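Local coordinates for protein alanine glyoxylate transaminase (Thermococcus litoralis, PDB 2ZC0) that probably transfers the amino group of alanine to glyoxylate, using pyridoxal phosphate as its cofactor, at residues 103-108 and 252-257. Sequence-based numbering, arbitrary orientation.
With PMP (4'-deoxy-4'-aminopyridoxal-5'-phosphate), chain F.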
loop_
_atom_site.group_PDB
_atom_site.type_symbol
_atom_site.label_atom_id
_atom_site.label_comp_id
_atom_site.label_asym_id
_atom_site.label_seq_id
_atom_site.Cartn_x
_atom_site.Cartn_y
_atom_site.Cartn_z
ATOM N N ILE A 103 -8.325 20.672 16.030
ATOM C CA ILE A 103 -8.602 20.006 17.302
ATOM C C ILE A 103 -8.825 18.528 17.031
ATOM O O ILE A 103 -9.811 18.135 16.392
ATOM C CB ILE A 103 -9.884 20.541 17.992
ATOM C CG1 ILE A 103 -9.799 22.060 18.162
ATOM C CG2 ILE A 103 -10.070 19.874 19.355
ATOM C CD1 ILE A 103 -8.519 22.528 18.780
ATOM N N THR A 104 -7.910 17.723 17.557
ATOM C CA THR A 104 -7.911 16.288 17.376
ATOM C C THR A 104 -8.188 15.559 18.687
ATOM O O THR A 104 -8.293 16.181 19.751
ATOM C CB THR A 104 -6.539 15.841 16.836
ATOM O OG1 THR A 104 -5.516 16.276 17.738
ATOM C CG2 THR A 104 -6.276 16.462 15.478
ATOM N N ILE A 105 -8.310 14.237 18.596
ATOM C CA ILE A 105 -8.558 13.386 19.757
ATOM C C ILE A 105 -7.222 13.217 20.473
ATOM O O ILE A 105 -6.582 12.168 20.383
ATOM C CB ILE A 105 -9.090 11.988 19.313
ATOM C CG1 ILE A 105 -10.409 12.147 18.552
ATOM C CG2 ILE A 105 -9.303 11.093 20.522
ATOM C CD1 ILE A 105 -11.520 12.794 19.359
ATOM N N GLY A 106 -6.781 14.275 21.151
ATOM C CA GLY A 106 -5.512 14.235 21.865
ATOM C C GLY A 106 -4.300 14.338 20.953
ATOM O O GLY A 106 -4.438 14.457 19.738
ATOM N N GLY A 107 -3.106 14.312 21.539
ATOM C CA GLY A 107 -1.891 14.373 20.744
ATOM C C GLY A 107 -1.781 13.118 19.892
ATOM O O GLY A 107 -1.178 13.146 18.819
ATOM N N THR A 108 -2.382 12.025 20.369
ATOM C CA THR A 108 -2.375 10.734 19.679
ATOM C C THR A 108 -3.102 10.848 18.343
ATOM O O THR A 108 -2.566 10.487 17.304
ATOM C CB THR A 108 -3.085 9.629 20.517
ATOM O OG1 THR A 108 -2.423 9.475 21.779
ATOM C CG2 THR A 108 -3.066 8.287 19.776
ATOM N N GLY A 252 -7.807 12.445 30.064
ATOM C CA GLY A 252 -8.946 11.708 29.538
ATOM C C GLY A 252 -9.979 12.497 28.728
ATOM O O GLY A 252 -10.958 11.919 28.258
ATOM N N PHE A 253 -9.764 13.805 28.562
ATOM C CA PHE A 253 -10.686 14.658 27.814
ATOM C C PHE A 253 -10.482 14.488 26.301
ATOM O O PHE A 253 -11.374 14.772 25.504
ATOM C CB PHE A 253 -10.512 16.141 28.218
ATOM C CG PHE A 253 -11.088 16.478 29.578
ATOM C CD1 PHE A 253 -12.468 16.527 29.774
ATOM C CD2 PHE A 253 -10.251 16.699 30.672
ATOM C CE1 PHE A 253 -13.011 16.786 31.043
ATOM C CE2 PHE A 253 -10.781 16.959 31.947
ATOM C CZ PHE A 253 -12.167 17.001 32.131
ATOM N N ARG A 254 -9.302 14.020 25.910
ATOM C CA ARG A 254 -9.010 13.794 24.498
ATOM C C ARG A 254 -9.080 15.108 23.716
ATOM O O ARG A 254 -9.809 15.202 22.734
ATOM C CB ARG A 254 -10.024 12.789 23.888
ATOM C CG ARG A 254 -10.209 11.447 24.635
ATOM C CD ARG A 254 -9.008 10.526 24.448
ATOM N NE ARG A 254 -7.851 11.090 25.109
ATOM C CZ ARG A 254 -6.615 11.105 24.625
ATOM N NH1 ARG A 254 -5.656 11.674 25.350
ATOM N NH2 ARG A 254 -6.329 10.560 23.444
ATOM N N ILE A 255 -8.342 16.121 24.163
ATOM C CA ILE A 255 -8.309 17.420 23.485
ATOM C C ILE A 255 -6.873 17.742 23.078
ATOM O O ILE A 255 -6.031 18.093 23.914
ATOM C CB ILE A 255 -8.846 18.574 24.371
ATOM C CG1 ILE A 255 -10.371 18.478 24.512
ATOM C CG2 ILE A 255 -8.510 19.932 23.726
ATOM C CD1 ILE A 255 -11.134 18.619 23.191
ATOM N N GLY A 256 -6.605 17.595 21.784
ATOM C CA GLY A 256 -5.287 17.855 21.250
ATOM C C GLY A 256 -5.407 18.657 19.970
ATOM O O GLY A 256 -6.513 19.036 19.567
ATOM N N TRP A 257 -4.285 18.907 19.312
ATOM C CA TRP A 257 -4.336 19.696 18.100
ATOM C C TRP A 257 -3.164 19.499 17.154
ATOM O O TRP A 257 -2.116 18.963 17.519
ATOM C CB TRP A 257 -4.464 21.191 18.449
ATOM C CG TRP A 257 -3.338 21.712 19.319
ATOM C CD1 TRP A 257 -2.075 22.051 18.918
ATOM C CD2 TRP A 257 -3.351 21.862 20.747
ATOM N NE1 TRP A 257 -1.303 22.398 20.002
ATOM C CE2 TRP A 257 -2.059 22.290 21.138
ATOM C CE3 TRP A 257 -4.325 21.671 21.734
ATOM C CZ2 TRP A 257 -1.715 22.528 22.477
ATOM C CZ3 TRP A 257 -3.986 21.904 23.066
ATOM C CH2 TRP A 257 -2.688 22.331 23.427
HETATM N N1 PMP F . 2.948 12.690 22.878
HETATM C C2 PMP F . 3.691 12.231 23.910
HETATM C C2A PMP F . 5.208 12.403 23.799
HETATM C C3 PMP F . 3.087 11.626 25.045
HETATM O O3 PMP F . 3.883 11.163 26.083
HETATM C C4 PMP F . 1.648 11.496 25.081
HETATM C C4A PMP F . 1.000 10.840 26.316
HETATM N N4A PMP F . 0.267 9.613 26.005
HETATM C C5 PMP F . 0.852 12.035 23.876
HETATM C C6 PMP F . 1.561 12.622 22.800
HETATM C C5A PMP F . -0.685 11.963 23.790
HETATM O O4P PMP F . -1.113 12.603 24.587
HETATM P P PMP F . -2.782 12.630 24.503
HETATM O O1P PMP F . -3.626 14.258 24.024
HETATM O O2P PMP F . -3.363 12.228 26.279
HETATM O O3P PMP F . -3.463 11.367 23.392
#
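T104 and G256 form an antiparallel hydrogen-bonded pair: T104 N donates to G256 O (2.8 Å) and G256 N to T104 O (3.0 Å). G256 O also receives a CA-H...O contact from I103 CA. T104 OG1, between its own N and carbonyl carbon (chi1 57°), donates to G106 O. The backbones come so close that a side chain at G256 would run into G106 C and G107 N.

Both segments hold the PMP phosphate, as in fold type I aminotransferases. T108 N and OG1 (2.7 Å) and R254 NH2 (3.0 Å) all donate to O3P. The guanidinium meets the phosphorus edge-on, with G106 CA over one face; NH1 is hydrogen-bonded to T251 O and NH2 to D276 O of the second subunit. An alanine at R254 would probably leave the phosphate charge less well balanced and D276 O without this donor.

Of the carbon contacts, I105 CG2 lies 3.8 Å from R254 CB, the side chains at about a right angle, and I103 CG2 meets I255 CD1.

Within this chain strand 101-104 is outermost in the mixed sheet, 256-259 lying between it and 239-244; helix 106-118 runs on from the phosphate site, and I105 packs on I105 of the second subunit.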